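Local coordinates for catabolite control protein A (Lactococcus lactis, PDB 2O20) that probably acts as a global DNA-binding transcription regulator of the LacI family, governing carbon catabolite repression and activation, at residues V120-L130 against T143-I151; A251-M259 against I279-L287. The protein carries 1 engineered substitution. All coordinates share one frame; numbering follows the deposited sequence.

How the interactions relate
Both contacts belong to the periplasmic-binding-protein-like core of this LacI-family regulator, one in each of its two parallel-sheet subdomains. Interaction 1 pairs neighbouring strands in the sheet that contains strand 65-70; interaction 2 packs a loop on helix 248-260, beside strand 270-272 of the other sheet. Their centres lie 30 Å apart, on opposite sides of the chain's centre, and their nearest atoms are about 15 Å apart, so neither touches the other. At the loop end of interaction 1 a sulfate ion, probably from the crystallisation liquor, lies about 4 Å from the side chain of Ser-128, itself modelled in two conformers. Interaction 2 instead borders the second subunit, which packs on Val-252 and Met-259.

Interaction 1: V120-L130 against T143-I151; sequences VDGIVYMGSSL and TPVVLVGTI
Ile-123 pairs with Val-145, and Tyr-125 with Leu-147, in parallel register: strands 122-125 and 145-148 of a beta-alpha-beta unit, joined through helix 132-141. Four backbone bonds knit them: Ile-123 N to Pro-144 O and Val-146 N to Ile-123 O, then Tyr-125 N to Val-146 O (3.0 Å, 170°) and Val-148 N to Tyr-125 O. On one face, Val-124 CG1 meets Val-148 CG2 at 3.8 Å, and Leu-305 of helix 294-309 covers Val-124 and Val-146. On the other, Leu-147 CD2 lies 3.9 Å from Tyr-125 CB. The Tyr-125 ring is hemmed in twice: Leu-130 CD1 sits over the centre of one face, 4.0 Å above the plane, while Thr-150 CG2 comes in at the edge, 4.1 Å from CE2. With chi1 at -167°, Thr-150 turns OG1 away from its own N and lays it 3.5 Å from Ser-129 CA; OG1 accepts from a water that itself accepts from Leu-130 N, and is also hydrogen-bonded to Glu-194 OE2. Were an alanine here, that water would probably lose an acceptor, Glu-194 OE2 its hydroxyl partner and the ring edge its methyl neighbour. Farther out, Glu-108 holds Tyr-125 OH and Asp-192 holds Ser-129 OG. Past the last direct bond, a second water spans the strand ends, accepting from Gly-127 N and donating to Val-148 O at 2.6 Å.

Interaction 2: A251-M259 against I279-L287; sequences AVGLLSAMM and ITQYTYPTL
Leu-255 and Pro-285 cross at a slant where helix 248-260 of a periplasmic-binding-protein-like subdomain carries the loop leading to strand 289-291. The contact is apolar, and each helix residue facing the loop meets it in its own way. Leu-255, with CG trans to the backbone N (chi1 -179°), stretches its two methyls to different targets: CD1 lies 4.1 Å from Pro-285 CG, while CD2 meets Leu-287 CG as these two leucines run past one another in opposite directions. One turn on, Met-259 folds back at chi2 and chi3 so that its terminal methyl reaches the proline ring, CE 3.8 Å from Pro-285 CD. A turn earlier, Val-252 uses CG2 as the hub, 3.7 Å from Thr-283 CG2, with Ile-279 CD1 a little farther off. Leu-287 is modelled in two conformers; in the one described here its CD1 touches both Val-252 CG2 and Ala-251 CB. The peptide before Pro-285 is cis, which bends the loop sharply there. Beyond the pair, Ile-271 of strand 270-272 backs both Leu-255 and Leu-287, and the second subunit sets its Tyr-282 on Val-252 and its Tyr-284 on Met-259, placing the contact at the dimer interface. Inside the loop, the threonine that gives its methyl to Val-252 turns its hydroxyl to the chain: Thr-283 OG1 donates to Pro-285 O at 3.0 Å, tilted 26° from the carbonyl plane.

Interaction 1: V120-L130 against T143-I151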
# COMPACT_ATOMS: atom_id res chain seq x y z
N VAL D 120 -0.43 -0.16 27.71
CA VAL D 120 -0.59 -1.30 26.80
C VAL D 120 0.04 -2.53 27.47
O VAL D 120 0.99 -2.43 28.28
CB VAL D 120 -0.03 -1.04 25.36
CG1 VAL D 120 -0.56 0.27 24.79
CG2 VAL D 120 1.49 -1.10 25.34
N ASP D 121 -0.53 -3.67 27.12
CA ASP D 121 -0.17 -4.96 27.70
C ASP D 121 0.97 -5.64 26.93
O ASP D 121 1.65 -6.52 27.46
CB ASP D 121 -1.42 -5.85 27.75
CG ASP D 121 -2.51 -5.25 28.61
OD1 ASP D 121 -2.37 -5.34 29.83
OD2 ASP D 121 -3.48 -4.63 28.09
N GLY D 122 1.18 -5.22 25.69
CA GLY D 122 2.19 -5.80 24.82
C GLY D 122 2.41 -4.93 23.58
O GLY D 122 1.52 -4.19 23.19
N ILE D 123 3.61 -5.03 23.01
CA ILE D 123 4.04 -4.21 21.86
C ILE D 123 4.57 -5.10 20.73
O ILE D 123 5.38 -5.99 20.96
CB ILE D 123 5.15 -3.16 22.30
CG1 ILE D 123 4.53 -2.13 23.24
CG2 ILE D 123 5.74 -2.42 21.12
CD1 ILE D 123 5.52 -1.32 24.05
N VAL D 124 4.12 -4.84 19.51
CA VAL D 124 4.75 -5.36 18.30
C VAL D 124 5.50 -4.21 17.63
O VAL D 124 4.92 -3.17 17.36
CB VAL D 124 3.73 -5.91 17.30
CG1 VAL D 124 4.42 -6.43 16.03
CG2 VAL D 124 2.84 -6.99 17.95
N TYR D 125 6.81 -4.40 17.41
CA TYR D 125 7.65 -3.40 16.77
C TYR D 125 8.08 -3.81 15.38
O TYR D 125 8.59 -4.91 15.18
CB TYR D 125 8.91 -3.16 17.60
CG TYR D 125 9.88 -2.19 16.96
CD1 TYR D 125 9.79 -0.83 17.20
CD2 TYR D 125 10.87 -2.64 16.07
CE1 TYR D 125 10.65 0.07 16.59
CE2 TYR D 125 11.75 -1.74 15.45
CZ TYR D 125 11.64 -0.40 15.70
OH TYR D 125 12.53 0.48 15.09
N MET D 126 7.95 -2.87 14.45
CA MET D 126 8.41 -3.00 13.08
C MET D 126 9.16 -1.71 12.77
O MET D 126 8.79 -0.65 13.24
CB MET D 126 7.21 -3.13 12.12
CG MET D 126 6.57 -4.50 12.02
SD MET D 126 4.99 -4.36 11.11
CE MET D 126 3.89 -4.07 12.46
N GLY D 127 10.24 -1.82 11.99
CA GLY D 127 11.06 -0.66 11.65
C GLY D 127 12.46 -1.12 11.32
O GLY D 127 12.77 -2.30 11.47
N SER D 128 13.32 -0.21 10.88
CA SER D 128 14.63 -0.61 10.36
C SER D 128 15.46 -1.33 11.42
O SER D 128 16.14 -2.32 11.10
CB SER D 128 15.39 0.60 9.80
OG SER D 128 15.42 1.67 10.73
N SER D 129 15.42 -0.84 12.66
CA SER D 129 15.98 -1.56 13.80
C SER D 129 15.79 -0.81 15.11
O SER D 129 15.64 0.41 15.13
CB SER D 129 17.47 -1.83 13.60
OG SER D 129 18.12 -0.61 13.32
N LEU D 130 15.87 -1.57 16.20
CA LEU D 130 15.63 -1.07 17.54
C LEU D 130 16.81 -0.26 18.09
O LEU D 130 17.88 -0.82 18.37
CB LEU D 130 15.31 -2.26 18.47
CG LEU D 130 14.60 -1.90 19.77
CD1 LEU D 130 13.20 -1.41 19.48
CD2 LEU D 130 14.60 -3.09 20.72
N THR D 143 7.48 -4.00 29.36
CA THR D 143 6.36 -4.48 28.55
C THR D 143 6.80 -5.69 27.71
O THR D 143 7.85 -5.65 27.09
CB THR D 143 5.91 -3.40 27.55
OG1 THR D 143 6.04 -2.09 28.13
CG2 THR D 143 4.49 -3.65 27.10
N PRO D 144 5.97 -6.74 27.65
CA PRO D 144 6.23 -7.75 26.60
C PRO D 144 6.27 -7.12 25.19
O PRO D 144 5.45 -6.28 24.85
CB PRO D 144 5.04 -8.71 26.76
CG PRO D 144 4.61 -8.54 28.14
CD PRO D 144 4.82 -7.12 28.48
N VAL D 145 7.29 -7.51 24.42
CA VAL D 145 7.52 -6.96 23.07
C VAL D 145 8.05 -8.07 22.14
O VAL D 145 8.81 -8.96 22.58
CB VAL D 145 8.51 -5.74 23.13
CG1 VAL D 145 9.74 -6.10 23.91
CG2 VAL D 145 8.90 -5.25 21.75
N VAL D 146 7.59 -8.04 20.90
CA VAL D 146 8.10 -8.92 19.84
C VAL D 146 8.47 -8.02 18.63
O VAL D 146 7.72 -7.13 18.26
CB VAL D 146 7.05 -9.95 19.41
CG1 VAL D 146 7.66 -10.93 18.36
CG2 VAL D 146 6.53 -10.71 20.64
N LEU D 147 9.64 -8.28 18.05
CA LEU D 147 10.11 -7.59 16.83
C LEU D 147 9.72 -8.41 15.60
O LEU D 147 9.79 -9.65 15.64
CB LEU D 147 11.63 -7.40 16.88
CG LEU D 147 12.28 -6.92 18.20
CD1 LEU D 147 13.78 -6.94 18.08
CD2 LEU D 147 11.80 -5.53 18.65
N VAL D 148 9.31 -7.75 14.52
CA VAL D 148 9.01 -8.40 13.24
C VAL D 148 9.78 -7.70 12.10
O VAL D 148 9.69 -6.47 11.95
CB VAL D 148 7.50 -8.40 12.90
CG1 VAL D 148 7.21 -9.33 11.70
CG2 VAL D 148 6.64 -8.79 14.14
N GLY D 149 10.57 -8.47 11.34
CA GLY D 149 11.35 -7.93 10.24
C GLY D 149 12.66 -7.31 10.66
O GLY D 149 13.39 -6.75 9.83
N THR D 150 12.97 -7.39 11.96
CA THR D 150 14.28 -6.96 12.45
C THR D 150 14.74 -7.88 13.58
O THR D 150 13.94 -8.63 14.16
CB THR D 150 14.30 -5.46 12.86
OG1 THR D 150 15.66 -5.01 13.05
CG2 THR D 150 13.44 -5.20 14.10
N ILE D 151 16.05 -7.86 13.82
CA ILE D 151 16.72 -8.76 14.75
C ILE D 151 17.51 -7.95 15.77
O ILE D 151 18.28 -7.05 15.39
CB ILE D 151 17.67 -9.72 14.02
CG1 ILE D 151 16.94 -10.50 12.91
CG2 ILE D 151 18.32 -10.68 15.01
CD1 ILE D 151 17.87 -11.17 11.93
O HOH W 1 10.64 -4.36 10.72
O HOH W 2 14.23 -4.12 9.27
O HOH W 3 16.19 -4.40 15.93

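Interaction 2: A251-M259 against I279-L287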
# COMPACT_ATOMS: atom_id res chain seq x y z
N ALA D 251 13.33 -1.61 -5.22
CA ALA D 251 13.43 -2.45 -6.42
C ALA D 251 12.54 -1.98 -7.52
O ALA D 251 12.95 -2.01 -8.67
CB ALA D 251 13.08 -3.90 -6.11
N VAL D 252 11.31 -1.61 -7.16
CA VAL D 252 10.34 -1.11 -8.11
C VAL D 252 10.83 0.22 -8.70
O VAL D 252 10.66 0.46 -9.90
CB VAL D 252 8.92 -0.98 -7.52
CG1 VAL D 252 7.96 -0.38 -8.52
CG2 VAL D 252 8.37 -2.34 -7.08
N GLY D 253 11.42 1.07 -7.85
CA GLY D 253 12.07 2.30 -8.30
C GLY D 253 13.22 2.10 -9.27
O GLY D 253 13.29 2.79 -10.30
N LEU D 254 14.11 1.15 -8.96
CA LEU D 254 15.23 0.76 -9.83
C LEU D 254 14.72 0.27 -11.18
O LEU D 254 15.20 0.72 -12.23
CB LEU D 254 16.10 -0.33 -9.17
CG LEU D 254 17.39 -0.67 -9.91
CD1 LEU D 254 18.32 0.51 -9.83
CD2 LEU D 254 18.06 -1.91 -9.37
N LEU D 255 13.70 -0.58 -11.16
CA LEU D 255 13.09 -1.10 -12.41
C LEU D 255 12.46 0.02 -13.24
O LEU D 255 12.71 0.09 -14.45
CB LEU D 255 12.06 -2.20 -12.12
CG LEU D 255 11.34 -2.86 -13.31
CD1 LEU D 255 12.34 -3.48 -14.24
CD2 LEU D 255 10.37 -3.91 -12.83
N SER D 256 11.70 0.90 -12.60
CA SER D 256 11.09 2.04 -13.26
C SER D 256 12.13 2.86 -14.01
O SER D 256 11.91 3.28 -15.16
CB SER D 256 10.34 2.99 -12.27
OG SER D 256 9.07 2.47 -11.88
N ALA D 257 13.22 3.14 -13.33
CA ALA D 257 14.28 3.97 -13.94
C ALA D 257 15.02 3.27 -15.09
O ALA D 257 15.28 3.91 -16.12
CB ALA D 257 15.23 4.44 -12.86
N MET D 258 15.34 1.98 -14.95
CA MET D 258 15.91 1.19 -16.04
C MET D 258 15.00 1.23 -17.26
O MET D 258 15.45 1.52 -18.37
CB MET D 258 16.18 -0.25 -15.61
CG MET D 258 17.26 -0.39 -14.53
SD MET D 258 18.84 0.30 -15.10
CE MET D 258 19.83 -0.01 -13.64
N MET D 259 13.70 0.99 -17.06
CA MET D 259 12.74 1.07 -18.17
C MET D 259 12.60 2.49 -18.79
O MET D 259 12.52 2.63 -20.01
CB MET D 259 11.37 0.53 -17.76
CG MET D 259 11.33 -0.90 -17.23
SD MET D 259 11.97 -2.12 -18.45
CE MET D 259 10.81 -1.96 -19.76
N ILE D 279 2.55 -4.42 -3.48
CA ILE D 279 2.84 -3.56 -4.64
C ILE D 279 3.52 -4.26 -5.82
O ILE D 279 3.39 -3.78 -6.96
CB ILE D 279 3.68 -2.30 -4.29
CG1 ILE D 279 5.00 -2.64 -3.58
CG2 ILE D 279 2.82 -1.32 -3.56
CD1 ILE D 279 6.08 -1.53 -3.71
N THR D 280 4.29 -5.32 -5.54
CA THR D 280 5.05 -6.03 -6.58
C THR D 280 4.14 -6.66 -7.66
O THR D 280 4.57 -6.85 -8.79
CB THR D 280 5.99 -7.12 -5.98
OG1 THR D 280 5.19 -8.20 -5.52
CG2 THR D 280 6.79 -6.55 -4.81
N GLN D 281 2.88 -6.96 -7.33
CA GLN D 281 1.92 -7.44 -8.32
C GLN D 281 1.68 -6.45 -9.48
O GLN D 281 1.33 -6.86 -10.59
CB GLN D 281 0.57 -7.81 -7.67
CG GLN D 281 -0.51 -8.27 -8.68
CD GLN D 281 -1.82 -8.71 -8.05
OE1 GLN D 281 -2.29 -8.08 -7.10
NE2 GLN D 281 -2.43 -9.78 -8.57
N TYR D 282 1.90 -5.17 -9.21
CA TYR D 282 1.50 -4.11 -10.12
C TYR D 282 2.68 -3.59 -10.96
O TYR D 282 2.56 -2.59 -11.63
CB TYR D 282 0.83 -2.98 -9.32
CG TYR D 282 -0.43 -3.45 -8.63
CD1 TYR D 282 -1.57 -3.71 -9.36
CD2 TYR D 282 -0.45 -3.67 -7.25
CE1 TYR D 282 -2.73 -4.15 -8.74
CE2 TYR D 282 -1.58 -4.13 -6.61
CZ TYR D 282 -2.72 -4.38 -7.37
OH TYR D 282 -3.83 -4.84 -6.76
N THR D 283 3.81 -4.27 -10.94
CA THR D 283 4.91 -3.85 -11.80
C THR D 283 4.72 -4.36 -13.23
O THR D 283 4.17 -5.43 -13.47
CB THR D 283 6.28 -4.27 -11.26
OG1 THR D 283 6.43 -5.69 -11.36
CG2 THR D 283 6.42 -3.82 -9.81
N TYR D 284 5.21 -3.58 -14.18
CA TYR D 284 5.42 -4.06 -15.56
C TYR D 284 6.72 -3.49 -16.07
O TYR D 284 6.91 -2.28 -16.06
CB TYR D 284 4.28 -3.69 -16.50
CG TYR D 284 4.35 -4.52 -17.78
CD1 TYR D 284 3.72 -5.75 -17.88
CD2 TYR D 284 5.11 -4.09 -18.87
CE1 TYR D 284 3.81 -6.53 -19.05
CE2 TYR D 284 5.22 -4.86 -20.03
CZ TYR D 284 4.57 -6.07 -20.12
OH TYR D 284 4.67 -6.80 -21.28
N PRO D 285 7.66 -4.37 -16.48
CA PRO D 285 7.64 -5.85 -16.42
C PRO D 285 7.48 -6.43 -15.01
O PRO D 285 7.73 -5.75 -14.01
CB PRO D 285 9.03 -6.25 -16.97
CG PRO D 285 9.80 -5.10 -17.02
CD PRO D 285 8.88 -3.90 -17.14
N THR D 286 7.05 -7.68 -14.97
CA THR D 286 6.89 -8.38 -13.71
C THR D 286 8.22 -8.59 -12.99
O THR D 286 9.28 -8.77 -13.61
CB THR D 286 6.13 -9.73 -13.87
OG1 THR D 286 6.88 -10.62 -14.70
CG2 THR D 286 4.77 -9.52 -14.44
N LEU D 287 8.15 -8.45 -11.68
CA LEU D 287 9.33 -8.34 -10.83
C LEU D 287 9.68 -9.64 -10.09
O LEU D 287 8.94 -10.09 -9.20
CB LEU D 287 9.12 -7.19 -9.83
CG LEU D 287 10.31 -6.29 -9.48
CD1 LEU D 287 9.93 -5.32 -8.35
CD2 LEU D 287 11.58 -7.05 -9.10